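PDB 4R3U: 2-hydroxyisobutyryl-CoA mutase large subunit from Aquincola tertiaricarbonis, which works with a small cobalamin-binding subunit to interconvert 2-hydroxyisobutyryl-CoA and (S)-3-hydroxybutyryl-CoA. Local coordinates for residues Lys28-Asn33 / Val57-Thr62; Tyr464-Arg469 / Gly473-Ile478; Ala519-Met524 / Ala549-Gly554. All coordinates share one frame; numbering follows the deposited sequence.

Interaction 1 (Lys28-Asn33 / Val57-Thr62); sequences KDWEAN and VQRTYT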
ATOM      1  N   LYS A  28      26.426  17.133  15.279  1.00 60.23           N
ATOM      2  CA  LYS A  28      26.458  17.673  16.647  1.00 61.71           C
ATOM      3  C   LYS A  28      26.068  19.138  16.649  1.00 65.31           C
ATOM      4  O   LYS A  28      25.354  19.571  17.552  1.00 65.38           O
ATOM      5  CB  LYS A  28      27.823  17.446  17.325  1.00 65.92           C
ATOM      6  CG  LYS A  28      28.076  15.994  17.766  1.00 83.68           C
ATOM      7  CD  LYS A  28      27.354  15.604  19.081  1.00 95.56           C
ATOM      8  CE  LYS A  28      27.704  14.227  19.596  1.00 99.75           C
ATOM      9  NZ  LYS A  28      26.884  13.880  20.785  1.00100.36           N
ATOM     10  N   ASP A  29      26.480  19.873  15.596  1.00 62.97           N
ATOM     11  CA  ASP A  29      26.172  21.289  15.347  1.00 64.41           C
ATOM     12  C   ASP A  29      24.659  21.447  15.078  1.00 65.89           C
ATOM     13  O   ASP A  29      23.984  22.218  15.755  1.00 67.67           O
ATOM     14  CB  ASP A  29      27.000  21.821  14.155  1.00 67.83           C
ATOM     15  CG  ASP A  29      28.400  22.363  14.480  1.00 95.62           C
ATOM     16  OD1 ASP A  29      28.528  23.182  15.428  1.00101.06           O
ATOM     17  OD2 ASP A  29      29.362  21.963  13.790  1.00105.62           O
ATOM     18  N   TRP A  30      24.132  20.674  14.120  1.00 58.82           N
ATOM     19  CA  TRP A  30      22.722  20.594  13.701  1.00 56.36           C
ATOM     20  C   TRP A  30      21.800  20.192  14.874  1.00 59.00           C
ATOM     21  O   TRP A  30      20.686  20.709  14.971  1.00 57.88           O
ATOM     22  CB  TRP A  30      22.625  19.594  12.529  1.00 53.29           C
ATOM     23  CG  TRP A  30      21.255  19.154  12.097  1.00 52.34           C
ATOM     24  CD1 TRP A  30      20.411  19.813  11.248  1.00 54.56           C
ATOM     25  CD2 TRP A  30      20.647  17.880  12.356  1.00 50.43           C
ATOM     26  NE1 TRP A  30      19.292  19.048  11.004  1.00 51.90           N
ATOM     27  CE2 TRP A  30      19.412  17.855  11.666  1.00 52.59           C
ATOM     28  CE3 TRP A  30      21.033  16.749  13.097  1.00 51.29           C
ATOM     29  CZ2 TRP A  30      18.546  16.757  11.715  1.00 50.10           C
ATOM     30  CZ3 TRP A  30      20.176  15.658  13.143  1.00 51.22           C
ATOM     31  CH2 TRP A  30      18.948  15.668  12.457  1.00 50.48           C
ATOM     32  N   GLU A  31      22.270  19.295  15.771  1.00 55.15           N
ATOM     33  CA  GLU A  31      21.506  18.870  16.955  1.00 54.35           C
ATOM     34  C   GLU A  31      21.280  20.041  17.955  1.00 57.05           C
ATOM     35  O   GLU A  31      20.271  20.069  18.671  1.00 55.66           O
ATOM     36  CB  GLU A  31      22.180  17.664  17.654  1.00 55.80           C
ATOM     37  CG  GLU A  31      21.972  16.305  16.968  1.00 60.48           C
ATOM     38  CD  GLU A  31      22.932  15.176  17.338  1.00 75.20           C
ATOM     39  OE1 GLU A  31      24.108  15.462  17.661  1.00 86.96           O
ATOM     40  OE2 GLU A  31      22.516  13.997  17.271  1.00 55.54           O
ATOM     41  N   ALA A  32      22.215  21.007  17.974  1.00 53.95           N
ATOM     42  CA  ALA A  32      22.200  22.155  18.881  1.00 55.30           C
ATOM     43  C   ALA A  32      21.645  23.442  18.245  1.00 61.76           C
ATOM     44  O   ALA A  32      21.142  24.307  18.968  1.00 62.45           O
ATOM     45  CB  ALA A  32      23.593  22.390  19.432  1.00 57.05           C
ATOM     46  N   ASN A  33      21.736  23.564  16.902  1.00 57.44           N
ATOM     47  CA  ASN A  33      21.254  24.738  16.193  1.00 57.60           C
ATOM     48  C   ASN A  33      19.819  24.494  15.720  1.00 59.23           C
ATOM     49  O   ASN A  33      18.892  24.780  16.489  1.00 60.33           O
ATOM     50  CB  ASN A  33      22.230  25.191  15.063  1.00 61.61           C
ATOM     51  CG  ASN A  33      23.683  25.458  15.497  1.00100.43           C
ATOM     52  OD1 ASN A  33      23.972  26.084  16.535  1.00 95.21           O
ATOM     53  ND2 ASN A  33      24.641  25.026  14.681  1.00 94.26           N
ATOM     54  N   VAL A  57      15.739   3.784  17.404  1.00 31.46           N
ATOM     55  CA  VAL A  57      16.053   4.460  16.148  1.00 29.77           C
ATOM     56  C   VAL A  57      16.518   5.901  16.342  1.00 33.15           C
ATOM     57  O   VAL A  57      16.050   6.588  17.262  1.00 33.28           O
ATOM     58  CB  VAL A  57      14.952   4.328  15.071  1.00 32.08           C
ATOM     59  CG1 VAL A  57      14.725   2.875  14.709  1.00 30.70           C
ATOM     60  CG2 VAL A  57      13.643   4.998  15.498  1.00 31.78           C
ATOM     61  N   GLN A  58      17.476   6.341  15.496  1.00 28.04           N
ATOM     62  CA  GLN A  58      17.974   7.722  15.521  1.00 28.63           C
ATOM     63  C   GLN A  58      17.002   8.626  14.705  1.00 31.13           C
ATOM     64  O   GLN A  58      16.256   8.116  13.864  1.00 28.28           O
ATOM     65  CB  GLN A  58      19.386   7.812  14.905  1.00 30.81           C
ATOM     66  CG  GLN A  58      20.479   6.997  15.647  1.00 43.36           C
ATOM     67  CD  GLN A  58      21.776   6.869  14.866  1.00 47.38           C
ATOM     68  OE1 GLN A  58      22.032   7.575  13.895  1.00 48.42           O
ATOM     69  NE2 GLN A  58      22.625   5.955  15.257  1.00 36.78           N
ATOM     70  N   ARG A  59      17.026   9.965  14.955  1.00 27.06           N
ATOM     71  CA  ARG A  59      16.242  10.967  14.242  1.00 26.14           C
ATOM     72  C   ARG A  59      16.511  10.849  12.743  1.00 32.14           C
ATOM     73  O   ARG A  59      15.572  10.872  11.944  1.00 33.32           O
ATOM     74  CB  ARG A  59      16.582  12.378  14.761  1.00 25.90           C
ATOM     75  CG  ARG A  59      15.915  13.536  14.006  1.00 28.43           C
ATOM     76  CD  ARG A  59      16.190  14.892  14.646  1.00 33.53           C
ATOM     77  NE  ARG A  59      15.688  14.943  16.020  1.00 30.07           N
ATOM     78  CZ  ARG A  59      16.442  14.824  17.112  1.00 46.15           C
ATOM     79  NH1 ARG A  59      17.762  14.719  17.010  1.00 40.57           N
ATOM     80  NH2 ARG A  59      15.881  14.828  18.313  1.00 30.60           N
ATOM     81  N   THR A  60      17.801  10.702  12.376  1.00 29.92           N
ATOM     82  CA  THR A  60      18.296  10.522  11.012  1.00 29.28           C
ATOM     83  C   THR A  60      19.595   9.714  11.046  1.00 36.31           C
ATOM     84  O   THR A  60      20.280   9.676  12.077  1.00 39.60           O
ATOM     85  CB  THR A  60      18.386  11.875  10.254  1.00 32.97           C
ATOM     86  OG1 THR A  60      17.977  11.693   8.899  1.00 27.20           O
ATOM     87  CG2 THR A  60      19.783  12.543  10.332  1.00 30.81           C
ATOM     88  N   TYR A  61      19.919   9.069   9.924  1.00 31.69           N
ATOM     89  CA  TYR A  61      21.136   8.283   9.752  1.00 32.27           C
ATOM     90  C   TYR A  61      21.989   8.920   8.628  1.00 37.56           C
ATOM     91  O   TYR A  61      21.449   9.375   7.611  1.00 36.59           O
ATOM     92  CB  TYR A  61      20.798   6.799   9.457  1.00 32.27           C
ATOM     93  CG  TYR A  61      20.192   6.058  10.631  1.00 33.01           C
ATOM     94  CD1 TYR A  61      18.856   6.243  10.984  1.00 34.34           C
ATOM     95  CD2 TYR A  61      20.943   5.151  11.372  1.00 34.03           C
ATOM     96  CE1 TYR A  61      18.301   5.590  12.087  1.00 35.27           C
ATOM     97  CE2 TYR A  61      20.388   4.468  12.459  1.00 34.49           C
ATOM     98  CZ  TYR A  61      19.064   4.686  12.810  1.00 39.01           C
ATOM     99  OH  TYR A  61      18.528   4.037  13.894  1.00 38.90           O
ATOM    100  N   THR A  62      23.307   8.997   8.840  1.00 34.25           N
ATOM    101  CA  THR A  62      24.261   9.548   7.875  1.00 34.69           C
ATOM    102  C   THR A  62      25.237   8.445   7.481  1.00 40.24           C
ATOM    103  O   THR A  62      25.131   7.327   8.000  1.00 39.24           O
ATOM    104  CB  THR A  62      24.966  10.784   8.440  1.00 43.16           C
ATOM    105  OG1 THR A  62      25.781  10.414   9.575  1.00 46.36           O
ATOM    106  CG2 THR A  62      23.978  11.906   8.787  1.00 37.08           C
TER
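The contact belongs to the N-terminal part of the chain, where the last turn of helix 17-32 meets the loop that leaves strand 56-57: the indole of Trp-30 reaches across to Arg-59 and Thr-60. Its far corner does the touching. CH2 lies 3.6 Å from CD of Arg-59 and 3.9 Å from CG2 of Thr-60, so one ring carbon is shared by two aliphatic groups. With CG anti to the backbone N (chi1 169°), the indole of Trp-30 is carried out toward the loop. Arginine suits its place because its long chain can serve two ends: CG and CD touch the CH2 corner of the indole, and the bend at chi3 turns the guanidinium off at 68° to the indole plane, where NH2 forms a salt bridge with Glu-44. A second carboxylate, that of Glu-31, is near but not in contact, OE2 standing 4.8 Å from NH1 of Arg-59, and would add a modest attraction at most.

All this precedes strand 97-102, the first of the parallel strands of the TIM barrel, and it faces a second copy of the subunit. There the polar ends of the packed residues find partners: NE1 of Trp-30 bonds to the carbonyl of Pro-77 of the second subunit, and OG1 of Thr-60 to that of Ile-413 of the second subunit. Threonine thus offers a methyl to the ring and a hydroxyl to the neighbour. In the last turn of the helix, Asp-29 O accepts from Ala-32 N and, at 2.9 Å, from Asn-33 N. In the loop, Gln-58 N donates to the hydroxyl OH of Tyr-61 (3.0 Å, 164°), a nearly straight bond that ties the turn around Arg-59.

Interaction 2 (Tyr464-Arg469 / Gly473-Ile478); sequences YETALR and GQKPVI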
ATOM      1  N   TYR A 464       2.652 -10.610  25.375  1.00 24.00           N
ATOM      2  CA  TYR A 464       1.982  -9.957  26.494  1.00 25.48           C
ATOM      3  C   TYR A 464       2.237  -8.447  26.526  1.00 30.69           C
ATOM      4  O   TYR A 464       1.312  -7.669  26.761  1.00 29.15           O
ATOM      5  CB  TYR A 464       2.323 -10.635  27.836  1.00 26.51           C
ATOM      6  CG  TYR A 464       1.531 -10.112  29.024  1.00 28.80           C
ATOM      7  CD1 TYR A 464       0.166 -10.363  29.146  1.00 30.55           C
ATOM      8  CD2 TYR A 464       2.158  -9.421  30.050  1.00 30.52           C
ATOM      9  CE1 TYR A 464      -0.558  -9.907  30.244  1.00 32.46           C
ATOM     10  CE2 TYR A 464       1.448  -8.975  31.161  1.00 32.75           C
ATOM     11  CZ  TYR A 464       0.086  -9.210  31.253  1.00 41.46           C
ATOM     12  OH  TYR A 464      -0.611  -8.742  32.356  1.00 44.92           O
ATOM     13  N   GLU A 465       3.486  -8.030  26.249  1.00 28.87           N
ATOM     14  CA  GLU A 465       3.836  -6.614  26.169  1.00 28.62           C
ATOM     15  C   GLU A 465       3.091  -5.959  24.980  1.00 30.99           C
ATOM     16  O   GLU A 465       2.605  -4.834  25.118  1.00 31.08           O
ATOM     17  CB  GLU A 465       5.366  -6.420  26.115  1.00 30.14           C
ATOM     18  CG  GLU A 465       5.846  -4.968  26.113  1.00 39.31           C
ATOM     19  CD  GLU A 465       5.398  -4.038  27.232  1.00 50.97           C
ATOM     20  OE1 GLU A 465       5.200  -4.522  28.370  1.00 45.24           O
ATOM     21  OE2 GLU A 465       5.275  -2.817  26.976  1.00 40.55           O
ATOM     22  N   THR A 466       2.921  -6.697  23.853  1.00 25.84           N
ATOM     23  CA  THR A 466       2.160  -6.215  22.706  1.00 25.10           C
ATOM     24  C   THR A 466       0.696  -5.970  23.127  1.00 31.80           C
ATOM     25  O   THR A 466       0.140  -4.915  22.796  1.00 34.09           O
ATOM     26  CB  THR A 466       2.257  -7.175  21.529  1.00 27.13           C
ATOM     27  OG1 THR A 466       3.607  -7.251  21.056  1.00 31.27           O
ATOM     28  CG2 THR A 466       1.316  -6.800  20.401  1.00 19.84           C
ATOM     29  N   ALA A 467       0.089  -6.936  23.859  1.00 27.52           N
ATOM     30  CA  ALA A 467      -1.288  -6.853  24.329  1.00 28.07           C
ATOM     31  C   ALA A 467      -1.469  -5.658  25.261  1.00 33.17           C
ATOM     32  O   ALA A 467      -2.442  -4.917  25.110  1.00 33.34           O
ATOM     33  CB  ALA A 467      -1.682  -8.139  25.029  1.00 29.07           C
ATOM     34  N   LEU A 468      -0.521  -5.448  26.194  1.00 30.04           N
ATOM     35  CA  LEU A 468      -0.568  -4.315  27.113  1.00 31.02           C
ATOM     36  C   LEU A 468      -0.402  -2.974  26.360  1.00 35.04           C
ATOM     37  O   LEU A 468      -1.043  -1.985  26.748  1.00 34.62           O
ATOM     38  CB  LEU A 468       0.496  -4.434  28.213  1.00 31.09           C
ATOM     39  CG  LEU A 468       0.368  -5.574  29.215  1.00 34.91           C
ATOM     40  CD1 LEU A 468       1.547  -5.596  30.133  1.00 35.52           C
ATOM     41  CD2 LEU A 468      -0.909  -5.498  30.022  1.00 37.07           C
ATOM     42  N   ARG A 469       0.458  -2.941  25.302  1.00 30.40           N
ATOM     43  CA  ARG A 469       0.706  -1.726  24.504  1.00 30.52           C
ATOM     44  C   ARG A 469      -0.519  -1.330  23.684  1.00 32.41           C
ATOM     45  O   ARG A 469      -0.772  -0.147  23.512  1.00 32.66           O
ATOM     46  CB  ARG A 469       1.956  -1.868  23.617  1.00 29.97           C
ATOM     47  CG  ARG A 469       3.239  -1.690  24.400  1.00 36.11           C
ATOM     48  CD  ARG A 469       4.469  -1.768  23.530  1.00 42.58           C
ATOM     49  NE  ARG A 469       5.668  -2.061  24.322  1.00 42.91           N
ATOM     50  CZ  ARG A 469       6.887  -2.226  23.813  1.00 52.18           C
ATOM     51  NH1 ARG A 469       7.092  -2.117  22.501  1.00 39.04           N
ATOM     52  NH2 ARG A 469       7.904  -2.529  24.604  1.00 35.22           N
ATOM     53  N   GLY A 473      -2.821   1.933  24.401  1.00 33.43           N
ATOM     54  CA  GLY A 473      -2.870   2.754  23.204  1.00 32.56           C
ATOM     55  C   GLY A 473      -1.495   3.237  22.782  1.00 35.12           C
ATOM     56  O   GLY A 473      -1.377   4.037  21.843  1.00 34.32           O
ATOM     57  N   GLN A 474      -0.442   2.731  23.476  1.00 32.58           N
ATOM     58  CA  GLN A 474       0.969   2.974  23.193  1.00 32.11           C
ATOM     59  C   GLN A 474       1.323   2.390  21.788  1.00 33.98           C
ATOM     60  O   GLN A 474       2.151   2.962  21.073  1.00 33.65           O
ATOM     61  CB  GLN A 474       1.820   2.321  24.274  1.00 33.50           C
ATOM     62  CG  GLN A 474       3.201   2.923  24.447  1.00 52.53           C
ATOM     63  CD  GLN A 474       4.141   1.928  25.085  1.00 79.78           C
ATOM     64  OE1 GLN A 474       3.961   1.510  26.250  1.00 73.28           O
ATOM     65  NE2 GLN A 474       5.152   1.502  24.310  1.00 72.66           N
ATOM     66  N   LYS A 475       0.677   1.269  21.400  1.00 28.58           N
ATOM     67  CA  LYS A 475       0.838   0.687  20.070  1.00 25.90           C
ATOM     68  C   LYS A 475      -0.445   1.000  19.329  1.00 28.63           C
ATOM     69  O   LYS A 475      -1.501   0.432  19.664  1.00 28.76           O
ATOM     70  CB  LYS A 475       1.086  -0.831  20.092  1.00 24.19           C
ATOM     71  CG  LYS A 475       1.359  -1.379  18.693  1.00 19.95           C
ATOM     72  CD  LYS A 475       1.306  -2.892  18.628  1.00 19.89           C
ATOM     73  CE  LYS A 475       1.974  -3.348  17.366  1.00 24.69           C
ATOM     74  NZ  LYS A 475       1.934  -4.819  17.200  1.00 24.83           N
ATOM     75  N   PRO A 476      -0.383   1.916  18.338  1.00 24.85           N
ATOM     76  CA  PRO A 476      -1.607   2.271  17.603  1.00 24.04           C
ATOM     77  C   PRO A 476      -2.076   1.150  16.695  1.00 26.85           C
ATOM     78  O   PRO A 476      -1.277   0.516  15.960  1.00 25.53           O
ATOM     79  CB  PRO A 476      -1.201   3.519  16.799  1.00 24.66           C
ATOM     80  CG  PRO A 476       0.173   3.906  17.294  1.00 27.45           C
ATOM     81  CD  PRO A 476       0.785   2.662  17.827  1.00 24.51           C
ATOM     82  N   VAL A 477      -3.373   0.843  16.812  1.00 24.40           N
ATOM     83  CA  VAL A 477      -4.047  -0.153  15.975  1.00 22.52           C
ATOM     84  C   VAL A 477      -5.337   0.532  15.479  1.00 25.87           C
ATOM     85  O   VAL A 477      -6.299   0.690  16.241  1.00 26.25           O
ATOM     86  CB  VAL A 477      -4.249  -1.558  16.613  1.00 23.76           C
ATOM     87  CG1 VAL A 477      -4.984  -2.491  15.650  1.00 22.79           C
ATOM     88  CG2 VAL A 477      -2.912  -2.173  17.012  1.00 23.21           C
ATOM     89  N   ILE A 478      -5.295   1.012  14.214  1.00 22.81           N
ATOM     90  CA  ILE A 478      -6.401   1.706  13.559  1.00 22.98           C
ATOM     91  C   ILE A 478      -7.649   0.779  13.538  1.00 28.90           C
ATOM     92  O   ILE A 478      -7.550  -0.400  13.166  1.00 28.39           O
ATOM     93  CB  ILE A 478      -6.005   2.258  12.137  1.00 23.27           C
ATOM     94  CG1 ILE A 478      -4.663   3.062  12.098  1.00 22.85           C
ATOM     95  CG2 ILE A 478      -7.125   3.021  11.473  1.00 21.22           C
ATOM     96  CD1 ILE A 478      -4.490   4.292  13.033  1.00 21.93           C
TER
HETATM   97  O   HOH W   1       4.096  -5.513  18.909  1.00 18.66           O
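Arg-469, near the end of helix 454-472, lies against Gln-474 and Lys-475 of the loop that follows, and its atoms meet different partners in turn. CB meets CB of Lys-475 at 3.8 Å. CG, beside the backbone N (chi1 -78°), starts an extended chain crossed by the Gln-474 amide, whose NE2 comes 3.4 Å from CD of Arg-469. One turn back on the helix waits Glu-465: NE of Arg-469 donates to its OE2 (2.8 Å, 162°), the carboxylate using its anti lone pair at the guanidinium edge. At the tip NH1 forms a salt bridge with Asp-54.

At the C-terminal end of the helix, O of Arg-469 accepts from Lys-475 N (2.9 Å, 168°), which sits above the carbonyl plane, and weakly from Gly-473 N at 3.1 Å; Ser-472 OG bonds it too. Gly-473 ends the helix with positive phi, a conformation glycine adopts without strain. Lys-475 then runs back, fully extended, at a slant to the helix, bringing NZ 3.8 Å from CG2 of Thr-466; a water accepts from NZ (2.8 Å) and also bonds OG1 of Thr-466 (2.8 Å), a hydroxyl bonded to the carbonyl of Phe-462 too. Thr-466 packs on Arg-31 of the small subunit.

The two carboxylates probably offset the arginine's charge while its methylenes pack on the loop, and the lysine's ammonium, beside the Thr-466 methyl, reaches its hydroxyl through water.

Interaction 3 (Ala519-Met524 / Ala549-Gly554); sequences AKVQAM and AGATMG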
ATOM      1  N   ALA A 519      -3.611 -57.528   4.266  1.00 56.50           N
ATOM      2  CA  ALA A 519      -2.469 -58.347   4.670  1.00 57.10           C
ATOM      3  C   ALA A 519      -1.137 -57.687   4.302  1.00 58.64           C
ATOM      4  O   ALA A 519      -0.283 -57.570   5.178  1.00 58.70           O
ATOM      5  CB  ALA A 519      -2.572 -59.730   4.038  1.00 60.52           C
ATOM      6  N   LYS A 520      -0.983 -57.223   3.028  1.00 52.56           N
ATOM      7  CA  LYS A 520       0.220 -56.561   2.510  1.00 51.26           C
ATOM      8  C   LYS A 520       0.477 -55.212   3.200  1.00 53.34           C
ATOM      9  O   LYS A 520       1.626 -54.924   3.537  1.00 52.53           O
ATOM     10  CB  LYS A 520       0.156 -56.419   0.981  1.00 54.27           C
ATOM     11  CG  LYS A 520       1.453 -55.937   0.335  1.00 78.18           C
ATOM     12  CD  LYS A 520       1.659 -56.533  -1.063  1.00100.15           C
ATOM     13  CE  LYS A 520       2.715 -55.827  -1.904  1.00111.56           C
ATOM     14  NZ  LYS A 520       4.079 -55.810  -1.290  1.00114.20           N
ATOM     15  N   VAL A 521      -0.585 -54.405   3.436  1.00 47.85           N
ATOM     16  CA  VAL A 521      -0.494 -53.120   4.124  1.00 45.21           C
ATOM     17  C   VAL A 521      -0.069 -53.332   5.601  1.00 49.56           C
ATOM     18  O   VAL A 521       0.838 -52.645   6.086  1.00 48.72           O
ATOM     19  CB  VAL A 521      -1.801 -52.267   3.958  1.00 47.77           C
ATOM     20  CG1 VAL A 521      -1.812 -51.014   4.863  1.00 43.96           C
ATOM     21  CG2 VAL A 521      -2.015 -51.864   2.502  1.00 47.61           C
ATOM     22  N   GLN A 522      -0.689 -54.303   6.292  1.00 47.39           N
ATOM     23  CA  GLN A 522      -0.344 -54.602   7.690  1.00 46.87           C
ATOM     24  C   GLN A 522       1.091 -55.059   7.869  1.00 49.46           C
ATOM     25  O   GLN A 522       1.752 -54.623   8.815  1.00 48.14           O
ATOM     26  CB  GLN A 522      -1.338 -55.577   8.335  1.00 49.19           C
ATOM     27  CG  GLN A 522      -2.732 -54.969   8.563  1.00 52.83           C
ATOM     28  CD  GLN A 522      -2.718 -53.675   9.321  1.00 56.14           C
ATOM     29  OE1 GLN A 522      -2.045 -53.514  10.354  1.00 52.00           O
ATOM     30  NE2 GLN A 522      -3.456 -52.717   8.808  1.00 52.28           N
ATOM     31  N   ALA A 523       1.579 -55.891   6.927  1.00 46.69           N
ATOM     32  CA  ALA A 523       2.957 -56.402   6.882  1.00 47.42           C
ATOM     33  C   ALA A 523       3.953 -55.250   6.655  1.00 51.85           C
ATOM     34  O   ALA A 523       4.995 -55.196   7.313  1.00 51.17           O
ATOM     35  CB  ALA A 523       3.090 -57.429   5.773  1.00 49.91           C
ATOM     36  N   MET A 524       3.603 -54.306   5.745  1.00 48.41           N
ATOM     37  CA  MET A 524       4.415 -53.146   5.416  1.00 47.34           C
ATOM     38  C   MET A 524       4.493 -52.188   6.617  1.00 51.96           C
ATOM     39  O   MET A 524       5.509 -51.509   6.773  1.00 54.22           O
ATOM     40  CB  MET A 524       3.835 -52.421   4.202  1.00 48.84           C
ATOM     41  CG  MET A 524       4.259 -52.978   2.866  1.00 53.34           C
ATOM     42  SD  MET A 524       3.560 -51.992   1.503  1.00 55.05           S
ATOM     43  CE  MET A 524       4.448 -52.681   0.134  1.00 54.59           C
ATOM     44  N   ALA A 549      -0.038 -48.567  -1.541  1.00 42.40           N
ATOM     45  CA  ALA A 549      -0.766 -49.779  -1.196  1.00 43.58           C
ATOM     46  C   ALA A 549      -2.181 -49.540  -0.620  1.00 48.41           C
ATOM     47  O   ALA A 549      -2.965 -50.486  -0.488  1.00 51.30           O
ATOM     48  CB  ALA A 549       0.083 -50.640  -0.268  1.00 44.94           C
ATOM     49  N   GLY A 550      -2.493 -48.289  -0.319  1.00 43.29           N
ATOM     50  CA  GLY A 550      -3.784 -47.887   0.228  1.00 42.48           C
ATOM     51  C   GLY A 550      -3.789 -47.565   1.714  1.00 44.11           C
ATOM     52  O   GLY A 550      -4.864 -47.462   2.316  1.00 41.54           O
ATOM     53  N   ALA A 551      -2.588 -47.387   2.320  1.00 39.47           N
ATOM     54  CA  ALA A 551      -2.472 -47.023   3.734  1.00 36.68           C
ATOM     55  C   ALA A 551      -2.927 -45.579   3.916  1.00 36.93           C
ATOM     56  O   ALA A 551      -2.709 -44.717   3.045  1.00 33.28           O
ATOM     57  CB  ALA A 551      -1.028 -47.158   4.204  1.00 37.58           C
ATOM     58  N   THR A 552      -3.571 -45.321   5.051  1.00 33.79           N
ATOM     59  CA  THR A 552      -4.013 -43.976   5.405  1.00 31.14           C
ATOM     60  C   THR A 552      -2.931 -43.359   6.271  1.00 36.18           C
ATOM     61  O   THR A 552      -2.046 -44.076   6.747  1.00 37.98           O
ATOM     62  CB  THR A 552      -5.385 -43.991   6.092  1.00 31.87           C
ATOM     63  OG1 THR A 552      -5.254 -44.594   7.378  1.00 35.59           O
ATOM     64  CG2 THR A 552      -6.457 -44.695   5.271  1.00 31.28           C
ATOM     65  N   MET A 553      -2.990 -42.033   6.471  1.00 32.14           N
ATOM     66  CA  MET A 553      -2.048 -41.318   7.321  1.00 31.25           C
ATOM     67  C   MET A 553      -2.125 -41.877   8.762  1.00 39.03           C
ATOM     68  O   MET A 553      -1.089 -42.120   9.382  1.00 40.28           O
ATOM     69  CB  MET A 553      -2.381 -39.819   7.302  1.00 30.89           C
ATOM     70  CG  MET A 553      -1.516 -39.012   8.233  1.00 31.49           C
ATOM     71  SD  MET A 553      -2.110 -37.359   8.430  1.00 32.87           S
ATOM     72  CE  MET A 553      -1.512 -36.631   6.978  1.00 29.17           C
ATOM     73  N   GLY A 554      -3.360 -42.072   9.242  1.00 35.78           N
ATOM     74  CA  GLY A 554      -3.683 -42.649  10.542  1.00 35.06           C
ATOM     75  C   GLY A 554      -3.076 -44.017  10.749  1.00 36.35           C
ATOM     76  O   GLY A 554      -2.539 -44.280  11.824  1.00 35.72           O
TER
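Met-524 N donates to Lys-520 O (3.0 Å), one of the regular bonds of helix 518-532, whose winding sets Met-524 and Val-521 on the face that meets Ala-549. Val-521 has a methyl for each of two alanines. CG1, anti to the backbone N (chi1 171°), reaches CB of Ala-551 at 4.0 Å; CG2 lies 3.7 Å from CB of Ala-549 and 3.4 Å from its O. From a turn further along, the extended chain of Met-524 brings SD to 4.1 Å from the same CB of Ala-549. Alanine fits here because a single methyl lets the two elements come close, with Val-521 and Ala-549 CA atoms 6.3 Å apart.

The alanines flank Gly-550 where helix 540-549 gives way to the link to helix 553-564. Gly-550 takes positive phi in a Schellman motif that ends the first helix. Thr-552 then caps the second with its hydroxyl and has its own N bonded by Asp-555, as in a capping box; OG1 also bonds Asp-138. Were Val-521 replaced by an alanine, both gamma methyls would go, and a gap would probably open opposite CB of Ala-549 and of Ala-551.

No hydrogen bond joins the two segments; several of the turn's polar groups are bonded within its caps or to outside partners such as Arg-516, which binds Gly-550 O, and the fit across the contact rests on van der Waals contact of methyls, a thioether and one carbonyl oxygen.

Overall arrangement
Interactions 1 and 2 lie on the same side of the chain's centre, their own centres 29 Å apart and their nearest atoms about 12 Å apart, and both touch the second large subunit. Interaction 3 is on the opposite side, 69 Å from interaction 1 and 51 Å from interaction 2 between centres, and no other chain touches its segments. All three lie away from the substrate-binding residues. In interaction 2 the side chain of Thr-466 is about 7 Å from cobalamin and packs on the small subunit; in interaction 1 the Arg-59 side chain is about 9 Å from a bound 3-hydroxybutanoyl-CoA. Along the chain the three follow one another in series.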